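Ribokinase (Staphylococcus aureus, PDB 3RY7) catalyses the magnesium-dependent transfer of a phosphate group from ATP to O-5 of D-ribose, giving D-ribose 5-phosphate for nucleotide and amino-acid synthesis or the pentose phosphate pathway. Local coordinates at residues 9-14 / 70-75; 64-69 / 91-96; 4-9 / 58-63; 135-140 / 160-165. All coordinates share one frame; numbering follows the deposited sequence.

Contact 1. Residues 9-14 / 70-75; sequences GSTNVD and DFILED
Ile72, Val13 and Thr11 carry this contact, in which helix 70-78 packs against the start of strand 12-18, a member of the small four-stranded sheet of the PfkB-type ribokinase fold, and the residue before it. The short strand 12-14 and helix 70-75 run at 110° to each other, their axes 9.6 Å apart at closest approach. Ile72 gives the most surface. Its CG1 stands anti to the carbonyl carbon (chi1 -51°), and the terminal CD1 touches both neighbours: Thr11 CG2 meets it tip to tip at 3.7 Å, and Val13 CG2 lies 4.0 Å from it, the two directions about 100° apart. The other Val13 methyl, CG1, comes to the edge of the Phe71 ring, near its plane, 4.4 Å from CE1. Within the helix, Ile72 CG1 lies over one face of that ring, offset toward the rim. No hydrogen bond joins the two segments: Thr11 turns its methyl to the helix, while its OG1 bonds to OG1 of Thr61. Ile72 also packs on Gln292 of the second subunit, near the dimer interface. Asn12, Val13 and Asp14 belong to the substrate-binding site, and Ile72 CD1 also approaches Asn12 O, at 3.4 Å.

Contact 2. Residues 64-69 / 91-96; sequences GTDGVA and EAKTGQ
Asp66 and Thr94 form the polar centre of the contact, held by two hydrogen bonds to one carboxylate. Thr94 OG1 donates to the syn lone pair of Asp66 OD2, 2.6 Å away, while Thr94 N donates to OD1 of Asp66 at 3.0 Å, on the syn side but 29° out of the carboxylate plane. A chi1 of 51° puts Asp66 CG between its own backbone N and carbonyl carbon, close against Thr94. Thr94 OG1 in turn accepts from Gly64 N at 2.9 Å, which links Gly64 to the same hydroxyl. One water bridges the backbones, accepting from Thr65 N and donating to Ala92 O; a second accepts from Ala69 N and makes only a weak bond to Thr94 OG1. Among the apolar contacts, Val68 and Thr94 slide past each other in opposite directions, Val68 CG2 pressing to 3.5 Å from Thr94 CB, a tight carbon pair, and Ala69 CB approaches the methyl CG2 of Thr94 at 4.1 Å. Beyond them, Val68 and Ala69 touch Val13 of the substrate-binding site. The whole is a strand-to-helix loop, with Ala69 at the N-cap of helix 70-78, clasped to the entry of strand 95-101 in the small sheet of the ribokinase fold.

Contact 3. Residues 4-9 / 58-63; sequences KVVILG and TFITKI
Ile7 both donates to and accepts from strand 58-60, Val5 accepts and Gly9 donates, in parallel register with Val6 beside Thr58, Ile7 beside Phe59 and Leu8 beside Ile60. Thr58 N donates to Val5 O, Ile7 N to Thr58 O at 2.9 Å, Ile60 N to Ile7 O at 2.8 Å, and Gly9 N to Ile60 O. Beyond these, Gly9 O takes two donors: Thr61 OG1 at 2.8 Å, tilted 21° from the carbonyl plane, and a water that also accepts from Lys62 N. The Thr61 hydroxyl is placed for this by standing anti to its backbone N (chi1 -169°). At the opposite end a water bonds to Thr58 OG1 and, weakly, to Val5 O. On one face of the sheet Leu8 CD1 presses against Ile60 CG2 at 3.4 Å, tighter than usual, and Val6 CG1 meets Ile60 CD1. On the other, Phe59 brings its edge to Ile7 O, 3.3 Å from CD1, with Ile7 CB at 3.8 Å from the same carbon. Lys62 turns its amine away to a salt bridge with Asp123 and a bond to Thr118 O. Within the nine-stranded sheet strand 4-8 lies between 56-64 and 136-140; helix 42-52 covers the Ile7 and Phe59 face, where the ring also meets that of Phe76.

Contact 4. Residues 135-140 / 160-165; sequences DFVVAQ and VTTVLN
Strands 136-140 and 161-165 run parallel, their axes 4.8 Å apart and 20° askew, as the two strands of a beta-alpha-beta unit connected by helix 145-157 within the large sheet of the ribokinase fold. Backbone hydrogen bonds alternate between them: Val137 N to Thr161 O, Val163 N to Val137 O at 2.9 Å, Ala139 N to Val163 O, and Asn165 N to Ala139 O. The opening bond, Thr161 N to Asp135 O, is longer at 3.2 Å and more bent, its donor 36° above the carbonyl plane. Side chains then alternate between the faces. Phe136, Val138, Thr161 and Val163 share one, against helix 252-263. There Phe136 lies side by side with Thr161, its CD1 3.6 Å from Thr161 CB and 3.7 Å from CG2, and the same ring carbon approaches Val163 CG1. Val138 CG1 and Val163 CG2 meet at 3.8 Å. The other face, toward helix 145-157, pairs Val137 CG1 with Thr162 CG2 at 4.0 Å and sets Val160 CG1 near Val137 CG1; Thr162 OG1 bonds to Leu179 O. At the C-terminal end of the strands, near Gly43 and Asp254 of the substrate site, Gln46 links the two: its OE1 is bonded to Gln140 NE2 and its NE2 to Asn165 OD1. The amide planes of Gln140 and Asn165 are 51° apart, and Asn165 OD1 lies 3.6 Å from Gln140 CG.

In the fold
From the N terminus, strand 4-8 enters the large sheet and continues through Gly9, shared by contacts 3 and 1, into strand 12-18 of the small sheet. Contact 3 closes the first loop when 58-63 returns beside 4-9; contact 1 closes the next when helix 70-78 packs on 9-14, so the two cross along the chain. Contact 2 crosses contact 1 in turn, bringing 91-96 back to 64-69, and Val13 N bonds to Gly95 O between them. Contact 4 follows in series, a local crossover whose strand 136-140 joins strand 4-8 through Leu8 N and Val138 O. Contacts 3 and 4 thus pair strands of the large sheet, while contacts 1 and 2 hold the helix and loop that follow strand 56-64 against the small sheet.

Contact 1. Residues 9-14 / 70-75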
loop_
_atom_site.group_PDB
_atom_site.type_symbol
_atom_site.label_atom_id
_atom_site.label_comp_id
_atom_site.label_asym_id
_atom_site.label_seq_id
_atom_site.Cartn_x
_atom_site.Cartn_y
_atom_site.Cartn_z
ATOM N N GLY A 9 -4.306 -25.134 8.188
ATOM C CA GLY A 9 -3.071 -24.458 8.528
ATOM C C GLY A 9 -3.133 -23.401 9.609
ATOM O O GLY A 9 -4.079 -23.336 10.402
ATOM N N SER A 10 -2.093 -22.573 9.633
ATOM C CA SER A 10 -1.820 -21.689 10.751
ATOM C C SER A 10 -2.483 -20.318 10.630
ATOM O O SER A 10 -2.656 -19.777 9.533
ATOM C CB SER A 10 -0.315 -21.489 10.859
ATOM O OG SER A 10 0.188 -20.898 9.665
ATOM N N THR A 11 -2.837 -19.760 11.775
ATOM C CA THR A 11 -3.177 -18.344 11.871
ATOM C C THR A 11 -2.224 -17.715 12.868
ATOM O O THR A 11 -2.061 -18.229 13.984
ATOM C CB THR A 11 -4.624 -18.134 12.338
ATOM O OG1 THR A 11 -5.521 -18.653 11.352
ATOM C CG2 THR A 11 -4.913 -16.632 12.532
ATOM N N ASN A 12 -1.567 -16.632 12.456
ATOM C CA ASN A 12 -0.589 -15.959 13.297
ATOM C C ASN A 12 -0.961 -14.495 13.473
ATOM O O ASN A 12 -1.526 -13.890 12.567
ATOM C CB ASN A 12 0.805 -16.002 12.657
ATOM C CG ASN A 12 1.504 -17.342 12.819
ATOM O OD1 ASN A 12 1.143 -18.155 13.679
ATOM N ND2 ASN A 12 2.542 -17.565 12.004
ATOM N N VAL A 13 -0.637 -13.917 14.625
ATOM C CA VAL A 13 -0.637 -12.466 14.722
ATOM C C VAL A 13 0.807 -11.996 14.564
ATOM O O VAL A 13 1.655 -12.293 15.396
ATOM C CB VAL A 13 -1.271 -11.968 16.030
ATOM C CG1 VAL A 13 -1.158 -10.453 16.128
ATOM C CG2 VAL A 13 -2.732 -12.427 16.115
ATOM N N ASP A 14 1.085 -11.304 13.460
ATOM C CA ASP A 14 2.422 -10.778 13.201
ATOM C C ASP A 14 2.645 -9.446 13.926
ATOM O O ASP A 14 1.928 -8.484 13.700
ATOM C CB ASP A 14 2.621 -10.563 11.699
ATOM C CG ASP A 14 2.613 -11.865 10.896
ATOM O OD1 ASP A 14 2.638 -12.969 11.493
ATOM O OD2 ASP A 14 2.593 -11.768 9.652
ATOM N N ASP A 70 -8.943 -11.974 16.773
ATOM C CA ASP A 70 -10.338 -11.681 16.476
ATOM C C ASP A 70 -10.463 -10.765 15.255
ATOM O O ASP A 70 -11.455 -10.831 14.523
ATOM C CB ASP A 70 -11.050 -11.052 17.681
ATOM C CG ASP A 70 -11.408 -12.072 18.761
ATOM O OD1 ASP A 70 -11.153 -13.286 18.587
ATOM O OD2 ASP A 70 -11.962 -11.651 19.797
ATOM N N PHE A 71 -9.475 -9.905 15.028
ATOM C CA PHE A 71 -9.575 -9.014 13.881
ATOM C C PHE A 71 -9.366 -9.798 12.596
ATOM O O PHE A 71 -9.958 -9.483 11.563
ATOM C CB PHE A 71 -8.621 -7.823 13.979
ATOM C CG PHE A 71 -7.175 -8.173 13.799
ATOM C CD1 PHE A 71 -6.404 -8.575 14.879
ATOM C CD2 PHE A 71 -6.577 -8.064 12.555
ATOM C CE1 PHE A 71 -5.064 -8.881 14.722
ATOM C CE2 PHE A 71 -5.240 -8.367 12.387
ATOM C CZ PHE A 71 -4.479 -8.781 13.471
ATOM N N ILE A 72 -8.538 -10.831 12.674
ATOM C CA ILE A 72 -8.339 -11.727 11.545
ATOM C C ILE A 72 -9.619 -12.482 11.225
ATOM O O ILE A 72 -9.997 -12.596 10.078
ATOM C CB ILE A 72 -7.198 -12.730 11.811
ATOM C CG1 ILE A 72 -5.939 -11.988 12.278
ATOM C CG2 ILE A 72 -6.931 -13.568 10.563
ATOM C CD1 ILE A 72 -4.762 -12.916 12.665
ATOM N N LEU A 73 -10.297 -12.987 12.250
ATOM C CA LEU A 73 -11.545 -13.708 12.029
ATOM C C LEU A 73 -12.540 -12.834 11.274
ATOM O O LEU A 73 -13.293 -13.313 10.419
ATOM C CB LEU A 73 -12.146 -14.182 13.351
ATOM C CG LEU A 73 -11.251 -15.075 14.223
ATOM C CD1 LEU A 73 -11.936 -15.469 15.532
ATOM C CD2 LEU A 73 -10.814 -16.306 13.462
ATOM N N GLU A 74 -12.547 -11.543 11.587
ATOM C CA GLU A 74 -13.404 -10.618 10.858
ATOM C C GLU A 74 -13.010 -10.552 9.382
ATOM O O GLU A 74 -13.863 -10.516 8.494
ATOM C CB GLU A 74 -13.367 -9.227 11.495
ATOM C CG GLU A 74 -14.679 -8.838 12.152
ATOM C CD GLU A 74 -15.864 -8.886 11.186
ATOM O OE1 GLU A 74 -15.839 -8.181 10.140
ATOM O OE2 GLU A 74 -16.831 -9.624 11.486
ATOM N N ASP A 75 -11.710 -10.536 9.116
ATOM C CA ASP A 75 -11.245 -10.531 7.735
ATOM C C ASP A 75 -11.648 -11.818 7.022
ATOM O O ASP A 75 -12.007 -11.790 5.839
ATOM C CB ASP A 75 -9.737 -10.290 7.665
ATOM C CG ASP A 75 -9.362 -8.867 8.039
ATOM O OD1 ASP A 75 -10.149 -7.952 7.720
ATOM O OD2 ASP A 75 -8.296 -8.664 8.663
#

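Contact 2. Residues 64-69 / 91-96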
loop_
_atom_site.group_PDB
_atom_site.type_symbol
_atom_site.label_atom_id
_atom_site.label_comp_id
_atom_site.label_asym_id
_atom_site.label_seq_id
_atom_site.Cartn_x
_atom_site.Cartn_y
_atom_site.Cartn_z
ATOM N N GLY A 64 -6.006 -19.407 19.939
ATOM C CA GLY A 64 -6.204 -19.460 21.367
ATOM C C GLY A 64 -7.532 -18.825 21.745
ATOM O O GLY A 64 -8.323 -18.424 20.882
ATOM N N THR A 65 -7.767 -18.735 23.051
ATOM C CA THR A 65 -8.951 -18.086 23.578
ATOM C C THR A 65 -8.582 -16.687 24.086
ATOM O O THR A 65 -9.312 -16.084 24.871
ATOM C CB THR A 65 -9.567 -18.927 24.712
ATOM O OG1 THR A 65 -8.550 -19.256 25.671
ATOM C CG2 THR A 65 -10.162 -20.237 24.140
ATOM N N ASP A 66 -7.442 -16.183 23.624
ATOM C CA ASP A 66 -6.951 -14.870 24.026
ATOM C C ASP A 66 -7.529 -13.721 23.193
ATOM O O ASP A 66 -7.368 -12.561 23.548
ATOM C CB ASP A 66 -5.408 -14.831 24.049
ATOM C CG ASP A 66 -4.782 -15.350 22.751
ATOM O OD1 ASP A 66 -3.541 -15.505 22.705
ATOM O OD2 ASP A 66 -5.533 -15.608 21.788
ATOM N N GLY A 67 -8.227 -14.040 22.112
ATOM C CA GLY A 67 -8.880 -13.017 21.326
ATOM C C GLY A 67 -7.948 -12.162 20.482
ATOM O O GLY A 67 -8.396 -11.219 19.836
ATOM N N VAL A 68 -6.660 -12.488 20.446
ATOM C CA VAL A 68 -5.720 -11.619 19.739
ATOM C C VAL A 68 -5.873 -11.676 18.220
ATOM O O VAL A 68 -5.430 -10.772 17.524
ATOM C CB VAL A 68 -4.248 -11.865 20.134
ATOM C CG1 VAL A 68 -3.990 -11.414 21.568
ATOM C CG2 VAL A 68 -3.863 -13.313 19.963
ATOM N N ALA A 69 -6.501 -12.725 17.701
ATOM C CA ALA A 69 -6.720 -12.828 16.254
ATOM C C ALA A 69 -8.164 -12.545 15.858
ATOM O O ALA A 69 -8.570 -12.845 14.739
ATOM C CB ALA A 69 -6.298 -14.194 15.749
ATOM N N GLU A 91 -5.252 -24.076 25.807
ATOM C CA GLU A 91 -3.993 -24.792 25.957
ATOM C C GLU A 91 -2.769 -23.941 25.603
ATOM O O GLU A 91 -1.666 -24.160 26.117
ATOM C CB GLU A 91 -4.019 -26.040 25.070
ATOM C CG GLU A 91 -2.672 -26.788 24.955
ATOM C CD GLU A 91 -2.797 -28.125 24.211
ATOM O OE1 GLU A 91 -1.801 -28.884 24.151
ATOM O OE2 GLU A 91 -3.899 -28.412 23.686
ATOM N N ALA A 92 -2.956 -22.994 24.694
ATOM C CA ALA A 92 -1.849 -22.169 24.227
ATOM C C ALA A 92 -2.408 -20.843 23.745
ATOM O O ALA A 92 -3.581 -20.748 23.390
ATOM C CB ALA A 92 -1.074 -22.873 23.091
ATOM N N LYS A 93 -1.565 -19.819 23.746
ATOM C CA LYS A 93 -1.946 -18.553 23.181
ATOM C C LYS A 93 -1.957 -18.677 21.657
ATOM O O LYS A 93 -1.384 -19.610 21.096
ATOM C CB LYS A 93 -0.983 -17.481 23.663
ATOM C CG LYS A 93 -0.999 -17.311 25.179
ATOM C CD LYS A 93 0.111 -16.381 25.622
ATOM C CE LYS A 93 1.465 -16.871 25.103
ATOM N NZ LYS A 93 2.144 -17.825 26.042
ATOM N N THR A 94 -2.644 -17.766 20.992
ATOM C CA THR A 94 -2.647 -17.760 19.541
ATOM C C THR A 94 -1.226 -17.683 18.997
ATOM O O THR A 94 -0.356 -17.038 19.587
ATOM C CB THR A 94 -3.478 -16.607 19.008
ATOM O OG1 THR A 94 -4.802 -16.746 19.527
ATOM C CG2 THR A 94 -3.508 -16.624 17.471
ATOM N N GLY A 95 -0.981 -18.382 17.894
ATOM C CA GLY A 95 0.324 -18.352 17.251
ATOM C C GLY A 95 0.701 -16.920 16.897
ATOM O O GLY A 95 -0.170 -16.115 16.573
ATOM N N GLN A 96 1.993 -16.613 16.957
ATOM C CA GLN A 96 2.476 -15.254 16.720
ATOM C C GLN A 96 3.839 -15.220 16.032
ATOM O O GLN A 96 4.672 -16.124 16.207
ATOM C CB GLN A 96 2.573 -14.491 18.043
ATOM C CG GLN A 96 1.239 -14.279 18.684
ATOM C CD GLN A 96 1.360 -13.906 20.141
ATOM O OE1 GLN A 96 2.022 -12.929 20.480
ATOM N NE2 GLN A 96 0.706 -14.673 21.011
HETATM O O HOH W 1 -5.452 -18.751 24.512
HETATM O O HOH W 2 -7.605 -15.040 18.757
#

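Contact 3. Residues 4-9 / 58-63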
loop_
_atom_site.group_PDB
_atom_site.type_symbol
_atom_site.label_atom_id
_atom_site.label_comp_id
_atom_site.label_asym_id
_atom_site.label_seq_id
_atom_site.Cartn_x
_atom_site.Cartn_y
_atom_site.Cartn_z
ATOM N N LYS A 4 -13.932 -26.115 -4.725
ATOM C CA LYS A 4 -14.126 -26.177 -3.282
ATOM C C LYS A 4 -12.775 -26.469 -2.647
ATOM O O LYS A 4 -12.147 -27.499 -2.924
ATOM C CB LYS A 4 -15.137 -27.256 -2.893
ATOM C CG LYS A 4 -16.592 -26.820 -3.043
ATOM C CD LYS A 4 -17.558 -27.990 -2.892
ATOM C CE LYS A 4 -17.535 -28.895 -4.125
ATOM N NZ LYS A 4 -18.470 -30.050 -3.997
ATOM N N VAL A 5 -12.318 -25.548 -1.810
ATOM C CA VAL A 5 -10.983 -25.632 -1.253
ATOM C C VAL A 5 -11.057 -25.600 0.277
ATOM O O VAL A 5 -11.697 -24.725 0.853
ATOM C CB VAL A 5 -10.077 -24.487 -1.798
ATOM C CG1 VAL A 5 -8.709 -24.523 -1.165
ATOM C CG2 VAL A 5 -9.969 -24.559 -3.325
ATOM N N VAL A 6 -10.435 -26.584 0.922
ATOM C CA VAL A 6 -10.237 -26.546 2.364
ATOM C C VAL A 6 -8.780 -26.277 2.602
ATOM O O VAL A 6 -7.922 -26.958 2.042
ATOM C CB VAL A 6 -10.597 -27.894 3.055
ATOM C CG1 VAL A 6 -10.142 -27.890 4.505
ATOM C CG2 VAL A 6 -12.093 -28.165 2.968
ATOM N N ILE A 7 -8.498 -25.264 3.410
ATOM C CA ILE A 7 -7.137 -25.013 3.867
ATOM C C ILE A 7 -6.993 -25.533 5.293
ATOM O O ILE A 7 -7.822 -25.268 6.149
ATOM C CB ILE A 7 -6.773 -23.502 3.808
ATOM C CG1 ILE A 7 -7.067 -22.932 2.416
ATOM C CG2 ILE A 7 -5.330 -23.277 4.164
ATOM C CD1 ILE A 7 -6.195 -23.521 1.285
ATOM N N LEU A 8 -5.939 -26.262 5.533
ATOM C CA LEU A 8 -5.576 -26.661 6.847
ATOM C C LEU A 8 -4.289 -26.000 7.196
ATOM O O LEU A 8 -3.308 -26.248 6.575
ATOM C CB LEU A 8 -5.422 -28.155 6.926
ATOM C CG LEU A 8 -5.094 -28.687 8.303
ATOM C CD1 LEU A 8 -6.248 -28.630 9.201
ATOM C CD2 LEU A 8 -4.513 -30.021 8.233
ATOM N N GLY A 9 -4.306 -25.134 8.188
ATOM C CA GLY A 9 -3.071 -24.458 8.528
ATOM C C GLY A 9 -3.133 -23.401 9.609
ATOM O O GLY A 9 -4.079 -23.336 10.402
ATOM N N THR A 58 -13.019 -23.043 2.961
ATOM C CA THR A 58 -13.200 -23.381 4.363
ATOM C C THR A 58 -11.807 -23.467 4.970
ATOM O O THR A 58 -10.888 -24.009 4.350
ATOM C CB THR A 58 -13.911 -24.733 4.506
ATOM O OG1 THR A 58 -15.177 -24.666 3.844
ATOM C CG2 THR A 58 -14.123 -25.093 5.965
ATOM N N PHE A 59 -11.634 -22.900 6.161
ATOM C CA PHE A 59 -10.317 -22.830 6.799
ATOM C C PHE A 59 -10.361 -23.523 8.148
ATOM O O PHE A 59 -11.132 -23.142 9.024
ATOM C CB PHE A 59 -9.881 -21.369 6.966
ATOM C CG PHE A 59 -8.482 -21.188 7.493
ATOM C CD1 PHE A 59 -7.502 -22.141 7.269
ATOM C CD2 PHE A 59 -8.136 -20.044 8.198
ATOM C CE1 PHE A 59 -6.205 -21.959 7.745
ATOM C CE2 PHE A 59 -6.850 -19.861 8.671
ATOM C CZ PHE A 59 -5.882 -20.812 8.448
ATOM N N ILE A 60 -9.552 -24.566 8.289
ATOM C CA ILE A 60 -9.414 -25.286 9.537
ATOM C C ILE A 60 -8.151 -24.773 10.190
ATOM O O ILE A 60 -7.048 -24.982 9.691
ATOM C CB ILE A 60 -9.288 -26.801 9.323
ATOM C CG1 ILE A 60 -10.500 -27.365 8.575
ATOM C CG2 ILE A 60 -9.155 -27.503 10.638
ATOM C CD1 ILE A 60 -10.317 -28.837 8.164
ATOM N N THR A 61 -8.309 -24.066 11.300
ATOM C CA THR A 61 -7.159 -23.463 11.934
ATOM C C THR A 61 -7.434 -23.459 13.427
ATOM O O THR A 61 -8.583 -23.578 13.849
ATOM C CB THR A 61 -6.917 -22.037 11.373
ATOM O OG1 THR A 61 -5.639 -21.553 11.803
ATOM C CG2 THR A 61 -8.013 -21.090 11.820
ATOM N N LYS A 62 -6.384 -23.375 14.226
ATOM C CA LYS A 62 -6.535 -23.410 15.671
ATOM C C LYS A 62 -5.867 -22.202 16.310
ATOM O O LYS A 62 -4.649 -22.045 16.244
ATOM C CB LYS A 62 -5.945 -24.698 16.241
ATOM C CG LYS A 62 -6.390 -25.014 17.669
ATOM C CD LYS A 62 -5.791 -26.344 18.123
ATOM C CE LYS A 62 -6.403 -26.862 19.431
ATOM N NZ LYS A 62 -5.747 -28.169 19.837
ATOM N N ILE A 63 -6.683 -21.357 16.927
ATOM C CA ILE A 63 -6.188 -20.211 17.671
ATOM C C ILE A 63 -6.454 -20.382 19.159
ATOM O O ILE A 63 -7.048 -21.379 19.599
ATOM C CB ILE A 63 -6.865 -18.930 17.224
ATOM C CG1 ILE A 63 -8.377 -19.033 17.435
ATOM C CG2 ILE A 63 -6.532 -18.657 15.752
ATOM C CD1 ILE A 63 -9.151 -17.858 16.843
HETATM O O HOH W 3 -15.063 -25.239 1.055
HETATM O O HOH W 4 -3.775 -23.779 13.238
#

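Contact 4. Residues 135-140 / 160-165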
loop_
_atom_site.group_PDB
_atom_site.type_symbol
_atom_site.label_atom_id
_atom_site.label_comp_id
_atom_site.label_asym_id
_atom_site.label_seq_id
_atom_site.Cartn_x
_atom_site.Cartn_y
_atom_site.Cartn_z
ATOM N N ASP A 135 -12.759 -30.255 -3.348
ATOM C CA ASP A 135 -11.940 -30.635 -4.497
ATOM C C ASP A 135 -10.453 -30.725 -4.130
ATOM O O ASP A 135 -9.727 -31.608 -4.611
ATOM C CB ASP A 135 -12.136 -29.628 -5.628
ATOM C CG ASP A 135 -13.571 -29.603 -6.126
ATOM O OD1 ASP A 135 -14.109 -30.709 -6.389
ATOM O OD2 ASP A 135 -14.159 -28.494 -6.234
ATOM N N PHE A 136 -10.003 -29.798 -3.284
ATOM C CA PHE A 136 -8.618 -29.783 -2.815
ATOM C C PHE A 136 -8.565 -29.480 -1.335
ATOM O O PHE A 136 -9.363 -28.694 -0.816
ATOM C CB PHE A 136 -7.789 -28.706 -3.531
ATOM C CG PHE A 136 -7.738 -28.856 -5.034
ATOM C CD1 PHE A 136 -6.667 -29.493 -5.646
ATOM C CD2 PHE A 136 -8.750 -28.339 -5.832
ATOM C CE1 PHE A 136 -6.615 -29.622 -7.024
ATOM C CE2 PHE A 136 -8.700 -28.467 -7.210
ATOM C CZ PHE A 136 -7.640 -29.109 -7.807
ATOM N N VAL A 137 -7.603 -30.090 -0.660
ATOM C CA VAL A 137 -7.233 -29.651 0.666
ATOM C C VAL A 137 -5.759 -29.247 0.638
ATOM O O VAL A 137 -4.922 -29.967 0.087
ATOM C CB VAL A 137 -7.529 -30.747 1.737
ATOM C CG1 VAL A 137 -7.118 -32.099 1.231
ATOM C CG2 VAL A 137 -6.816 -30.430 3.032
ATOM N N VAL A 138 -5.449 -28.081 1.204
ATOM C CA VAL A 138 -4.087 -27.542 1.178
ATOM C C VAL A 138 -3.565 -27.367 2.590
ATOM O O VAL A 138 -4.234 -26.760 3.417
ATOM C CB VAL A 138 -4.046 -26.153 0.487
ATOM C CG1 VAL A 138 -2.600 -25.677 0.294
ATOM C CG2 VAL A 138 -4.793 -26.187 -0.837
ATOM N N ALA A 139 -2.366 -27.867 2.857
ATOM C CA ALA A 139 -1.761 -27.718 4.169
ATOM C C ALA A 139 -0.370 -27.110 4.055
ATOM O O ALA A 139 0.242 -27.181 2.999
ATOM C CB ALA A 139 -1.673 -29.063 4.873
ATOM N N GLN A 140 0.113 -26.540 5.142
ATOM C CA GLN A 140 1.488 -26.119 5.299
ATOM C C GLN A 140 2.039 -26.650 6.596
ATOM O O GLN A 140 1.334 -27.220 7.372
ATOM C CB GLN A 140 1.626 -24.596 5.270
ATOM C CG GLN A 140 0.714 -23.913 4.350
ATOM C CD GLN A 140 -0.646 -23.806 4.890
ATOM O OE1 GLN A 140 -0.840 -23.704 6.056
ATOM N NE2 GLN A 140 -1.593 -23.872 4.037
ATOM N N VAL A 160 -10.334 -36.884 -2.773
ATOM C CA VAL A 160 -10.038 -35.451 -2.714
ATOM C C VAL A 160 -8.530 -35.212 -2.901
ATOM O O VAL A 160 -7.707 -35.854 -2.240
ATOM C CB VAL A 160 -10.535 -34.833 -1.394
ATOM C CG1 VAL A 160 -10.136 -33.354 -1.288
ATOM C CG2 VAL A 160 -12.052 -35.008 -1.276
ATOM N N THR A 161 -8.174 -34.314 -3.824
ATOM C CA THR A 161 -6.766 -34.019 -4.138
ATOM C C THR A 161 -6.020 -33.332 -2.986
ATOM O O THR A 161 -6.471 -32.316 -2.463
ATOM C CB THR A 161 -6.670 -33.125 -5.391
ATOM O OG1 THR A 161 -7.361 -33.766 -6.462
ATOM C CG2 THR A 161 -5.209 -32.895 -5.786
ATOM N N THR A 162 -4.884 -33.891 -2.582
ATOM C CA THR A 162 -4.112 -33.285 -1.509
ATOM C C THR A 162 -2.944 -32.440 -2.015
ATOM O O THR A 162 -2.222 -32.840 -2.925
ATOM C CB THR A 162 -3.567 -34.324 -0.540
ATOM O OG1 THR A 162 -2.697 -35.222 -1.241
ATOM C CG2 THR A 162 -4.707 -35.098 0.107
ATOM N N VAL A 163 -2.755 -31.269 -1.415
ATOM C CA VAL A 163 -1.629 -30.427 -1.777
ATOM C C VAL A 163 -0.872 -29.895 -0.565
ATOM O O VAL A 163 -1.437 -29.254 0.324
ATOM C CB VAL A 163 -2.014 -29.326 -2.830
ATOM C CG1 VAL A 163 -3.518 -29.266 -3.065
ATOM C CG2 VAL A 163 -1.433 -27.991 -2.463
ATOM N N LEU A 164 0.415 -30.213 -0.512
ATOM C CA LEU A 164 1.253 -29.809 0.603
ATOM C C LEU A 164 2.277 -28.769 0.165
ATOM O O LEU A 164 3.070 -29.003 -0.753
ATOM C CB LEU A 164 1.987 -30.997 1.220
ATOM C CG LEU A 164 2.977 -30.618 2.336
ATOM C CD1 LEU A 164 2.241 -30.099 3.543
ATOM C CD2 LEU A 164 3.875 -31.782 2.727
ATOM N N ASN A 165 2.237 -27.619 0.830
ATOM C CA ASN A 165 3.294 -26.615 0.752
ATOM C C ASN A 165 4.229 -26.843 1.931
ATOM O O ASN A 165 3.922 -26.451 3.054
ATOM C CB ASN A 165 2.665 -25.219 0.770
ATOM C CG ASN A 165 3.657 -24.125 1.100
ATOM O OD1 ASN A 165 3.388 -23.285 1.953
ATOM N ND2 ASN A 165 4.813 -24.131 0.433
#